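Local coordinates for extracellular solute-binding protein family 5 (Brucella melitensis, PDB 4ONY), which probably captures peptides or related solutes in the periplasm and hands them to an ABC transporter for uptake, at residues P15-S20 against L27-T32; M88-S91 against P95-L98; V169-N174 against M183-S188. All coordinates share one frame; numbering follows the deposited sequence.

Contact 1 (P15-S20 against L27-T32)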
ATOM      1  N   PRO A  15     -23.987 -12.398  -5.314  1.00 24.65           N
ATOM      2  CA  PRO A  15     -24.655 -11.208  -5.875  1.00 23.40           C
ATOM      3  C   PRO A  15     -24.255 -11.014  -7.330  1.00 22.23           C
ATOM      4  O   PRO A  15     -23.163 -11.452  -7.726  1.00 21.34           O
ATOM      5  CB  PRO A  15     -24.151 -10.082  -4.990  1.00 23.59           C
ATOM      6  CG  PRO A  15     -22.802 -10.554  -4.493  1.00 23.66           C
ATOM      7  CD  PRO A  15     -22.899 -12.047  -4.382  1.00 24.71           C
ATOM      8  N   ASP A  16     -25.122 -10.373  -8.124  1.00 20.68           N
ATOM      9  CA  ASP A  16     -24.800 -10.123  -9.524  1.00 19.93           C
ATOM     10  C   ASP A  16     -24.192  -8.731  -9.777  1.00 18.00           C
ATOM     11  O   ASP A  16     -23.867  -8.408 -10.911  1.00 18.25           O
ATOM     12  CB  ASP A  16     -26.023 -10.380 -10.433  1.00 20.63           C
ATOM     13  CG  ASP A  16     -27.104  -9.310 -10.281  1.00 21.57           C
ATOM     14  OD1 ASP A  16     -26.925  -8.376  -9.489  1.00 20.86           O
ATOM     15  OD2 ASP A  16     -28.144  -9.414 -10.952  1.00 23.47           O
ATOM     16  N   TYR A  17     -24.077  -7.920  -8.745  1.00 16.31           N
ATOM     17  CA  TYR A  17     -23.730  -6.516  -8.855  1.00 15.64           C
ATOM     18  C   TYR A  17     -22.438  -6.212  -8.073  1.00 15.76           C
ATOM     19  O   TYR A  17     -22.012  -5.035  -7.963  1.00 16.37           O
ATOM     20  CB  TYR A  17     -24.855  -5.650  -8.271  1.00 15.51           C
ATOM     21  CG  TYR A  17     -25.052  -5.843  -6.763  1.00 14.72           C
ATOM     22  CD1 TYR A  17     -25.834  -6.895  -6.253  1.00 14.86           C
ATOM     23  CD2 TYR A  17     -24.469  -4.987  -5.869  1.00 14.06           C
ATOM     24  CE1 TYR A  17     -26.014  -7.067  -4.866  1.00 14.63           C
ATOM     25  CE2 TYR A  17     -24.630  -5.158  -4.503  1.00 14.00           C
ATOM     26  CZ  TYR A  17     -25.395  -6.197  -3.986  1.00 14.09           C
ATOM     27  OH  TYR A  17     -25.513  -6.328  -2.599  1.00 13.40           O
ATOM     28  N   ALA A  18     -21.824  -7.238  -7.515  1.00 15.48           N
ATOM     29  CA  ALA A  18     -20.637  -7.039  -6.691  1.00 15.42           C
ATOM     30  C   ALA A  18     -19.812  -8.296  -6.645  1.00 15.31           C
ATOM     31  O   ALA A  18     -20.329  -9.392  -6.849  1.00 16.98           O
ATOM     32  CB  ALA A  18     -21.025  -6.654  -5.272  1.00 15.12           C
ATOM     33  N   LEU A  19     -18.540  -8.132  -6.380  1.00 15.10           N
ATOM     34  CA  LEU A  19     -17.635  -9.255  -6.188  1.00 15.48           C
ATOM     35  C   LEU A  19     -16.678  -8.945  -5.025  1.00 15.05           C
ATOM     36  O   LEU A  19     -15.928  -7.972  -5.074  1.00 14.63           O
ATOM     37  CB  LEU A  19     -16.913  -9.535  -7.487  1.00 16.55           C
ATOM     38  CG  LEU A  19     -15.882 -10.635  -7.488  1.00 17.56           C
ATOM     39  CD1 LEU A  19     -16.528 -11.955  -7.107  1.00 18.74           C
ATOM     40  CD2 LEU A  19     -15.248 -10.683  -8.861  1.00 17.89           C
ATOM     41  N   SER A  20     -16.753  -9.749  -3.966  1.00 14.75           N
ATOM     42  CA  SER A  20     -15.951  -9.543  -2.771  1.00 15.07           C
ATOM     43  C   SER A  20     -15.030 -10.707  -2.562  1.00 14.86           C
ATOM     44  O   SER A  20     -15.434 -11.875  -2.682  1.00 15.06           O
ATOM     45  CB  SER A  20     -16.840  -9.384  -1.533  1.00 15.16           C
ATOM     46  OG  SER A  20     -16.046  -9.314  -0.375  1.00 14.93           O
ATOM     47  N   LEU A  27     -22.820  -3.112   0.473  1.00 13.51           N
ATOM     48  CA  LEU A  27     -23.924  -2.351  -0.140  1.00 13.54           C
ATOM     49  C   LEU A  27     -24.949  -3.290  -0.709  1.00 13.44           C
ATOM     50  O   LEU A  27     -24.591  -4.264  -1.326  1.00 13.78           O
ATOM     51  CB  LEU A  27     -23.375  -1.463  -1.249  1.00 13.66           C
ATOM     52  CG  LEU A  27     -22.275  -0.464  -0.878  1.00 13.79           C
ATOM     53  CD1 LEU A  27     -21.851   0.401  -2.084  1.00 14.41           C
ATOM     54  CD2 LEU A  27     -22.734   0.436   0.261  1.00 14.21           C
ATOM     55  N   PRO A  28     -26.238  -2.985  -0.545  1.00 13.72           N
ATOM     56  CA  PRO A  28     -27.268  -3.752  -1.185  1.00 14.01           C
ATOM     57  C   PRO A  28     -27.386  -3.364  -2.640  1.00 14.00           C
ATOM     58  O   PRO A  28     -26.776  -2.372  -3.059  1.00 13.36           O
ATOM     59  CB  PRO A  28     -28.523  -3.373  -0.403  1.00 14.57           C
ATOM     60  CG  PRO A  28     -28.262  -1.963  -0.014  1.00 14.41           C
ATOM     61  CD  PRO A  28     -26.784  -1.802   0.134  1.00 13.84           C
ATOM     62  N   ALA A  29     -28.099  -4.175  -3.426  1.00 14.20           N
ATOM     63  CA  ALA A  29     -28.101  -4.010  -4.875  1.00 14.33           C
ATOM     64  C   ALA A  29     -28.655  -2.668  -5.310  1.00 14.60           C
ATOM     65  O   ALA A  29     -28.314  -2.205  -6.395  1.00 14.32           O
ATOM     66  CB  ALA A  29     -28.909  -5.113  -5.539  1.00 15.04           C
ATOM     67  N   ASP A  30     -29.544  -2.067  -4.492  1.00 15.09           N
ATOM     68  CA  ASP A  30     -30.228  -0.813  -4.862  1.00 15.48           C
ATOM     69  C   ASP A  30     -29.513   0.436  -4.288  1.00 15.26           C
ATOM     70  O   ASP A  30     -30.108   1.486  -4.211  1.00 14.94           O
ATOM     71  CB  ASP A  30     -31.731  -0.841  -4.493  1.00 16.24           C
ATOM     72  CG  ASP A  30     -32.006  -1.098  -2.954  1.00 16.97           C
ATOM     73  OD1 ASP A  30     -31.074  -1.503  -2.240  1.00 16.73           O
ATOM     74  OD2 ASP A  30     -33.168  -0.938  -2.463  1.00 17.23           O
ATOM     75  N   TYR A  31     -28.243   0.323  -3.878  1.00 14.66           N
ATOM     76  CA  TYR A  31     -27.542   1.501  -3.365  1.00 14.80           C
ATOM     77  C   TYR A  31     -27.610   2.625  -4.431  1.00 15.07           C
ATOM     78  O   TYR A  31     -27.533   2.364  -5.652  1.00 14.36           O
ATOM     79  CB  TYR A  31     -26.052   1.180  -3.029  1.00 14.21           C
ATOM     80  CG  TYR A  31     -25.158   0.878  -4.228  1.00 14.45           C
ATOM     81  CD1 TYR A  31     -25.106  -0.406  -4.803  1.00 14.71           C
ATOM     82  CD2 TYR A  31     -24.311   1.841  -4.761  1.00 14.40           C
ATOM     83  CE1 TYR A  31     -24.251  -0.699  -5.865  1.00 14.90           C
ATOM     84  CE2 TYR A  31     -23.461   1.542  -5.849  1.00 14.36           C
ATOM     85  CZ  TYR A  31     -23.456   0.275  -6.408  1.00 14.76           C
ATOM     86  OH  TYR A  31     -22.623  -0.072  -7.475  1.00 14.99           O
ATOM     87  N   THR A  32     -27.681   3.868  -3.980  1.00 15.23           N
ATOM     88  CA  THR A  32     -27.705   4.991  -4.955  1.00 15.83           C
ATOM     89  C   THR A  32     -26.349   5.641  -5.192  1.00 15.71           C
ATOM     90  O   THR A  32     -26.177   6.395  -6.138  1.00 16.25           O
ATOM     91  CB  THR A  32     -28.690   6.040  -4.505  1.00 16.10           C
ATOM     92  OG1 THR A  32     -28.308   6.499  -3.207  1.00 16.05           O
ATOM     93  CG2 THR A  32     -30.132   5.416  -4.486  1.00 17.03           C
TER
HETATM   94  O   HOH W   1     -22.918  -2.459  -8.474  1.00 15.23           O
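Tyr17 reaches the loop 27-32 through a first torsion of 65°, which puts CG between its backbone N and carbonyl carbon and lays the ring with one face against Ala29. The surface it meets is the type I beta turn from Pro28 to Tyr31, closed by a bond from Tyr31 N to Pro28 O of 3.2 Å. The loop leading into strand 18-20 and the loop that follows it thus pack together at the protein surface. Ala29 CA stands over the middle of the Tyr17 ring, 3.5 Å from its centroid and 10° off the normal, a CH-pi contact. Its methyl lies over the same ring, with Ala29 CB 3.6 Å from Tyr17 CE1. A small residue suits this position, because the turn backbone itself can come down onto the aromatic face.

Tyrosine adds what phenylalanine lacks, a hydroxyl at the far edge of the ring. Tyr17 OH donates to Leu27 O over 2.6 Å, arriving in the carbonyl plane on a lone pair with a C=O...O angle of 142°. The face contact and the hydroxyl bond together should restrict how the ring can tilt and slide. Outside the two segments, Tyr99 bonds through its OH to Leu27 N and meets the Tyr31 ring edge-to-face, tying the loop to strand 97-108.

Tyr31 turns its ring edge to Tyr17, with Tyr31 CE1 4.3 Å from Tyr17 CD2, a loose apolar touch. A water completes the junction: it donates to Tyr17 O at 2.8 Å and lies 2.6 Å from Tyr31 OH.

Contact 2 (M88-S91 against P95-L98)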
ATOM      1  N   MET A  88     -14.899  -3.847 -13.166  1.00 14.38           N
ATOM      2  CA  MET A  88     -15.597  -3.535 -11.890  1.00 14.55           C
ATOM      3  C   MET A  88     -14.738  -2.589 -11.083  1.00 14.49           C
ATOM      4  O   MET A  88     -13.501  -2.568 -11.256  1.00 13.58           O
ATOM      5  CB  MET A  88     -15.879  -4.813 -11.102  1.00 15.31           C
ATOM      6  CG  MET A  88     -16.737  -5.816 -11.882  1.00 16.23           C
ATOM      7  SD  MET A  88     -17.253  -7.245 -10.919  1.00 17.31           S
ATOM      8  CE  MET A  88     -18.444  -6.457  -9.840  1.00 17.27           C
ATOM      9  N   LEU A  89     -15.389  -1.800 -10.242  1.00 14.79           N
ATOM     10  CA  LEU A  89     -14.749  -0.716  -9.517  1.00 16.04           C
ATOM     11  C   LEU A  89     -14.616  -1.026  -8.033  1.00 16.74           C
ATOM     12  O   LEU A  89     -15.601  -1.362  -7.362  1.00 16.08           O
ATOM     13  CB  LEU A  89     -15.592   0.553  -9.657  1.00 16.78           C
ATOM     14  CG  LEU A  89     -15.098   1.808  -8.953  1.00 17.78           C
ATOM     15  CD1 LEU A  89     -13.795   2.318  -9.525  1.00 18.41           C
ATOM     16  CD2 LEU A  89     -16.175   2.878  -9.029  1.00 18.78           C
ATOM     17  N   ARG A  90     -13.421  -0.851  -7.513  1.00 16.41           N
ATOM     18  CA  ARG A  90     -13.168  -1.118  -6.115  1.00 18.49           C
ATOM     19  C   ARG A  90     -13.821  -0.055  -5.200  1.00 17.22           C
ATOM     20  O   ARG A  90     -13.602   1.145  -5.399  1.00 18.35           O
ATOM     21  CB  ARG A  90     -11.659  -1.088  -5.967  1.00 20.07           C
ATOM     22  CG  ARG A  90     -11.154  -1.369  -4.590  1.00 22.12           C
ATOM     23  CD  ARG A  90     -10.820  -2.809  -4.496  1.00 22.25           C
ATOM     24  NE  ARG A  90     -10.212  -3.112  -3.221  1.00 21.98           N
ATOM     25  CZ  ARG A  90      -8.971  -3.523  -3.059  1.00 21.95           C
ATOM     26  NH1 ARG A  90      -8.170  -3.659  -4.082  1.00 23.30           N
ATOM     27  NH2 ARG A  90      -8.525  -3.821  -1.855  1.00 21.79           N
ATOM     28  N   SER A  91     -14.625  -0.453  -4.219  1.00 16.37           N
ATOM     29  CA  SER A  91     -15.031   0.493  -3.185  1.00 16.49           C
ATOM     30  C   SER A  91     -13.876   0.763  -2.217  1.00 16.31           C
ATOM     31  O   SER A  91     -13.259  -0.164  -1.706  1.00 17.36           O
ATOM     32  CB  SER A  91     -16.203  -0.003  -2.349  1.00 16.72           C
ATOM     33  OG  SER A  91     -16.406   0.836  -1.201  1.00 16.60           O
ATOM     34  N   PRO A  95     -12.748  -3.720   2.742  1.00 14.07           N
ATOM     35  CA  PRO A  95     -11.439  -4.326   2.551  1.00 14.17           C
ATOM     36  C   PRO A  95     -11.104  -4.708   1.084  1.00 13.90           C
ATOM     37  O   PRO A  95     -10.042  -4.313   0.576  1.00 12.85           O
ATOM     38  CB  PRO A  95     -11.496  -5.575   3.437  1.00 14.75           C
ATOM     39  CG  PRO A  95     -12.473  -5.204   4.538  1.00 14.97           C
ATOM     40  CD  PRO A  95     -13.523  -4.389   3.811  1.00 14.53           C
ATOM     41  N   PHE A  96     -11.998  -5.441   0.433  1.00 13.90           N
ATOM     42  CA  PHE A  96     -11.772  -5.861  -0.944  1.00 14.05           C
ATOM     43  C   PHE A  96     -13.099  -6.290  -1.588  1.00 14.19           C
ATOM     44  O   PHE A  96     -13.389  -7.491  -1.740  1.00 14.19           O
ATOM     45  CB  PHE A  96     -10.759  -7.017  -0.972  1.00 14.29           C
ATOM     46  CG  PHE A  96     -10.102  -7.264  -2.321  1.00 14.67           C
ATOM     47  CD1 PHE A  96     -10.480  -6.575  -3.494  1.00 14.84           C
ATOM     48  CD2 PHE A  96      -9.053  -8.186  -2.420  1.00 14.70           C
ATOM     49  CE1 PHE A  96      -9.821  -6.843  -4.720  1.00 14.49           C
ATOM     50  CE2 PHE A  96      -8.413  -8.428  -3.630  1.00 14.56           C
ATOM     51  CZ  PHE A  96      -8.783  -7.747  -4.761  1.00 14.41           C
ATOM     52  N   THR A  97     -13.876  -5.288  -1.988  1.00 14.40           N
ATOM     53  CA  THR A  97     -15.130  -5.484  -2.709  1.00 14.42           C
ATOM     54  C   THR A  97     -15.165  -4.592  -3.958  1.00 14.22           C
ATOM     55  O   THR A  97     -14.829  -3.412  -3.902  1.00 13.03           O
ATOM     56  CB  THR A  97     -16.327  -5.155  -1.841  1.00 14.65           C
ATOM     57  OG1 THR A  97     -16.302  -5.965  -0.651  1.00 15.20           O
ATOM     58  CG2 THR A  97     -17.659  -5.431  -2.616  1.00 14.98           C
ATOM     59  N   LEU A  98     -15.581  -5.194  -5.063  1.00 14.40           N
ATOM     60  CA  LEU A  98     -15.778  -4.531  -6.352  1.00 14.78           C
ATOM     61  C   LEU A  98     -17.253  -4.410  -6.698  1.00 15.14           C
ATOM     62  O   LEU A  98     -18.030  -5.330  -6.416  1.00 15.73           O
ATOM     63  CB  LEU A  98     -15.115  -5.370  -7.428  1.00 15.20           C
ATOM     64  CG  LEU A  98     -13.632  -5.769  -7.196  1.00 15.38           C
ATOM     65  CD1 LEU A  98     -13.146  -6.684  -8.295  1.00 16.10           C
ATOM     66  CD2 LEU A  98     -12.772  -4.522  -7.157  1.00 15.21           C
TER
HETATM   67  O   HOH W   2     -12.431  -2.592  -1.456  1.00 13.55           O
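The turn end of a beta hairpin lies here, strand 88-90 pairing antiparallel with the start of strand 97-108, and Arg90 faces Leu98 as a non-hydrogen-bonded pair whose CA atoms are 4.3 Å apart. Next toward the turn, Ser91 N gives a 3.0 Å bond to Thr97 O. The return bond is replaced by a water, which accepts from Thr97 N and donates to Ser91 O.

Arginine suits its site because its methylenes can rest on Leu98 while the flat, charged end stacks on Phe96 and donates at its edge. CG leaves anti to the backbone N, and the bend at chi2 (95°) carries the chain past Leu98 toward Phe96 at the turn end. Arg90 CD lies 3.7 Å from Leu98 CD2. The guanidinium makes an offset stack on Phe96, centres 4.0 Å apart and planes 25° from parallel, with Phe96 CD1 over the middle of the group. At the edge, Arg90 NH2 donates to Pro95 O at 2.9 Å, close to the guanidinium plane, and Arg90 NE donates to the bridging water. Stack and edge bonds together restrict rotation of the group.

Met88 packs beside Leu98, CB to CB 3.8 Å, and helix 181-187 covers both. Ser91 OG bonds to Asp93 N, and Thr97 OG1 bonds to Glu94. A non-hydrogen-bonded pair followed by a water-bridged one forms the turn end of this antiparallel beta hairpin.

Contact 3 (V169-N174 against M183-S188)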
ATOM      1  N   VAL A 169     -19.048 -12.129 -21.565  1.00 23.35           N
ATOM      2  CA  VAL A 169     -17.761 -12.763 -21.734  1.00 22.49           C
ATOM      3  C   VAL A 169     -17.417 -13.604 -20.522  1.00 22.29           C
ATOM      4  O   VAL A 169     -17.513 -13.156 -19.393  1.00 22.99           O
ATOM      5  CB  VAL A 169     -16.669 -11.734 -22.075  1.00 21.93           C
ATOM      6  CG1 VAL A 169     -16.496 -10.665 -20.968  1.00 20.86           C
ATOM      7  CG2 VAL A 169     -15.365 -12.442 -22.317  1.00 21.99           C
ATOM      8  N   ARG A 170     -16.985 -14.826 -20.754  1.00 23.73           N
ATOM      9  CA  ARG A 170     -16.638 -15.746 -19.680  1.00 25.15           C
ATOM     10  C   ARG A 170     -15.157 -16.130 -19.696  1.00 24.24           C
ATOM     11  O   ARG A 170     -14.620 -16.472 -20.734  1.00 24.69           O
ATOM     12  CB  ARG A 170     -17.485 -17.024 -19.764  1.00 28.01           C
ATOM     13  CG  ARG A 170     -17.099 -18.018 -18.680  1.00 31.67           C
ATOM     14  CD  ARG A 170     -17.851 -19.344 -18.720  1.00 35.78           C
ATOM     15  NE  ARG A 170     -19.230 -19.186 -18.274  1.00 40.33           N
ATOM     16  CZ  ARG A 170     -19.916 -20.056 -17.510  1.00 47.98           C
ATOM     17  NH1 ARG A 170     -19.363 -21.200 -17.076  1.00 49.22           N
ATOM     18  NH2 ARG A 170     -21.186 -19.792 -17.181  1.00 47.94           N
ATOM     19  N   PHE A 171     -14.515 -16.054 -18.536  1.00 23.33           N
ATOM     20  CA  PHE A 171     -13.125 -16.505 -18.339  1.00 22.95           C
ATOM     21  C   PHE A 171     -13.182 -17.819 -17.581  1.00 23.37           C
ATOM     22  O   PHE A 171     -13.742 -17.865 -16.483  1.00 23.53           O
ATOM     23  CB  PHE A 171     -12.361 -15.494 -17.460  1.00 22.21           C
ATOM     24  CG  PHE A 171     -12.202 -14.139 -18.085  1.00 21.98           C
ATOM     25  CD1 PHE A 171     -13.243 -13.235 -18.107  1.00 21.69           C
ATOM     26  CD2 PHE A 171     -11.001 -13.762 -18.645  1.00 21.87           C
ATOM     27  CE1 PHE A 171     -13.088 -11.979 -18.685  1.00 21.62           C
ATOM     28  CE2 PHE A 171     -10.844 -12.524 -19.230  1.00 21.70           C
ATOM     29  CZ  PHE A 171     -11.892 -11.633 -19.262  1.00 22.25           C
ATOM     30  N   THR A 172     -12.650 -18.882 -18.155  1.00 23.55           N
ATOM     31  CA  THR A 172     -12.508 -20.158 -17.441  1.00 24.55           C
ATOM     32  C   THR A 172     -11.055 -20.365 -17.064  1.00 24.53           C
ATOM     33  O   THR A 172     -10.179 -20.263 -17.925  1.00 24.83           O
ATOM     34  CB  THR A 172     -12.980 -21.324 -18.320  1.00 26.50           C
ATOM     35  OG1 THR A 172     -14.288 -21.047 -18.784  1.00 26.04           O
ATOM     36  CG2 THR A 172     -12.971 -22.670 -17.546  1.00 27.70           C
ATOM     37  N   PHE A 173     -10.799 -20.639 -15.790  1.00 24.79           N
ATOM     38  CA  PHE A 173      -9.453 -20.688 -15.269  1.00 26.40           C
ATOM     39  C   PHE A 173      -8.883 -22.089 -15.234  1.00 27.76           C
ATOM     40  O   PHE A 173      -9.620 -23.056 -15.235  1.00 28.66           O
ATOM     41  CB  PHE A 173      -9.407 -20.058 -13.864  1.00 26.28           C
ATOM     42  CG  PHE A 173      -9.961 -18.662 -13.840  1.00 25.39           C
ATOM     43  CD1 PHE A 173      -9.385 -17.678 -14.638  1.00 25.69           C
ATOM     44  CD2 PHE A 173     -11.075 -18.361 -13.123  1.00 25.03           C
ATOM     45  CE1 PHE A 173      -9.903 -16.405 -14.676  1.00 25.28           C
ATOM     46  CE2 PHE A 173     -11.583 -17.076 -13.137  1.00 25.75           C
ATOM     47  CZ  PHE A 173     -10.992 -16.092 -13.913  1.00 24.88           C
ATOM     48  N   ASN A 174      -7.560 -22.163 -15.211  1.00 28.04           N
ATOM     49  CA  ASN A 174      -6.848 -23.431 -15.134  1.00 29.03           C
ATOM     50  C   ASN A 174      -6.311 -23.621 -13.741  1.00 30.77           C
ATOM     51  O   ASN A 174      -6.524 -22.799 -12.848  1.00 31.27           O
ATOM     52  CB  ASN A 174      -5.748 -23.522 -16.192  1.00 27.02           C
ATOM     53  CG  ASN A 174      -4.621 -22.515 -15.986  1.00 25.86           C
ATOM     54  OD1 ASN A 174      -4.230 -22.196 -14.864  1.00 24.81           O
ATOM     55  ND2 ASN A 174      -4.068 -22.040 -17.081  1.00 24.52           N
ATOM     56  N   MET A 183     -10.646 -11.725  -8.935  1.00 17.14           N
ATOM     57  CA  MET A 183     -10.591 -10.332  -8.519  1.00 15.98           C
ATOM     58  C   MET A 183      -9.682  -9.485  -9.426  1.00 15.67           C
ATOM     59  O   MET A 183      -9.930  -8.291  -9.618  1.00 14.64           O
ATOM     60  CB  MET A 183     -10.106 -10.159  -7.067  1.00 15.85           C
ATOM     61  CG  MET A 183     -10.807 -11.030  -6.021  1.00 16.06           C
ATOM     62  SD  MET A 183     -12.571 -10.741  -5.876  1.00 16.06           S
ATOM     63  CE  MET A 183     -12.578  -9.076  -5.222  1.00 15.07           C
ATOM     64  N   LEU A 184      -8.605 -10.081  -9.937  1.00 15.60           N
ATOM     65  CA  LEU A 184      -7.602  -9.345 -10.705  1.00 15.54           C
ATOM     66  C   LEU A 184      -8.105  -9.127 -12.136  1.00 15.89           C
ATOM     67  O   LEU A 184      -7.849  -8.093 -12.745  1.00 14.79           O
ATOM     68  CB  LEU A 184      -6.280 -10.106 -10.708  1.00 16.59           C
ATOM     69  CG  LEU A 184      -5.676 -10.423  -9.339  1.00 16.96           C
ATOM     70  CD1 LEU A 184      -4.324 -11.117  -9.447  1.00 18.27           C
ATOM     71  CD2 LEU A 184      -5.491  -9.116  -8.565  1.00 17.74           C
ATOM     72  N   ILE A 185      -8.863 -10.104 -12.656  1.00 16.35           N
ATOM     73  CA  ILE A 185      -9.515  -9.963 -13.950  1.00 16.78           C
ATOM     74  C   ILE A 185     -10.538  -8.801 -13.875  1.00 16.24           C
ATOM     75  O   ILE A 185     -10.585  -7.909 -14.755  1.00 15.63           O
ATOM     76  CB  ILE A 185     -10.213 -11.283 -14.382  1.00 17.06           C
ATOM     77  CG1 ILE A 185      -9.215 -12.416 -14.571  1.00 17.58           C
ATOM     78  CG2 ILE A 185     -11.010 -11.077 -15.657  1.00 17.37           C
ATOM     79  CD1 ILE A 185      -8.214 -12.228 -15.697  1.00 17.94           C
ATOM     80  N   ALA A 186     -11.312  -8.799 -12.792  1.00 16.15           N
ATOM     81  CA  ALA A 186     -12.405  -7.828 -12.609  1.00 16.20           C
ATOM     82  C   ALA A 186     -11.919  -6.411 -12.325  1.00 15.76           C
ATOM     83  O   ALA A 186     -12.449  -5.434 -12.894  1.00 15.91           O
ATOM     84  CB  ALA A 186     -13.359  -8.302 -11.506  1.00 16.37           C
ATOM     85  N   GLY A 187     -10.875  -6.295 -11.511  1.00 16.14           N
ATOM     86  CA  GLY A 187     -10.392  -4.984 -11.037  1.00 16.05           C
ATOM     87  C   GLY A 187      -8.950  -4.600 -11.303  1.00 16.37           C
ATOM     88  O   GLY A 187      -8.562  -3.499 -10.941  1.00 17.00           O
ATOM     89  N   SER A 188      -8.139  -5.474 -11.892  1.00 16.80           N
ATOM     90  CA  SER A 188      -6.736  -5.127 -12.145  1.00 16.52           C
ATOM     91  C   SER A 188      -6.326  -5.368 -13.584  1.00 16.62           C
ATOM     92  O   SER A 188      -5.174  -5.705 -13.866  1.00 16.31           O
ATOM     93  CB  SER A 188      -5.771  -5.889 -11.205  1.00 16.37           C
ATOM     94  OG  SER A 188      -6.197  -5.739  -9.854  1.00 16.76           O
TER
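The ring of Phe171 has Ile185 CG2 over one face: the methyl stands 3.7 Å from the centroid and only 8° off the normal, an almost axial CH-pi contact. All six ring carbons are consequently at similar distances from it, the shortest being Phe171 CZ to Ile185 CG2 at 3.8 Å. Phe173, two residues on and so on the same side of the strand, receives the other branch obliquely, with Ile185 CG1 4.0 Å from Phe173 CE1. Its ring has Phe171 O toward the rim of one face, 4.0 Å above the plane.

Beta branching makes isoleucine apt here, since one side chain supplies a separate carbon to each ring. With chi1 at -63°, CG1 sits beside the backbone N while CG2 is anti to it, and the two branches diverge toward the two phenylalanines. Helix 181-187 is thereby seated on strand 168-173, which lies between strands 114-119 and 158-165 in the sheet. Tyr140 of helix 133-146 meets the Phe171 ring edge-to-face and also touches Ile185, while Phe181 meets the Phe173 ring at nearly right angles. Each ring thus also has an aromatic neighbour.

All three touching residues are buried, and the attraction between them is mainly dispersion, with a CH-pi contribution, and burial of apolar surface. Between these two segments the fit rests on the shapes of methyl and ring; polar bonds that place the helix come from other neighbours, such as Arg154 at Ser188 O.

The three contacts meet around one antiparallel sheet. Contacts 1 and 2, with centres about 10 Å apart, join where strand 18-20 runs beside strand 97-108: Leu19 O and Leu98 N are 2.8 Å apart, probably hydrogen-bonded. Contact 3, its centre about 14 Å from that of contact 2, is linked to it by a probable bond between Met88 N and Ala186 O of 2.9 Å. Helix 181-187 thus turns Ile185 to strand 168-173, while Met183 and Ala186 pack on Leu98 and also reach Leu19 of contact 1. The 1-ethoxy-2-(2-ethoxyethoxy)ethane pocket, with Gln222, Arg226 and Tyr257, is built on a different sheet, and none of its residues belongs to these contacts.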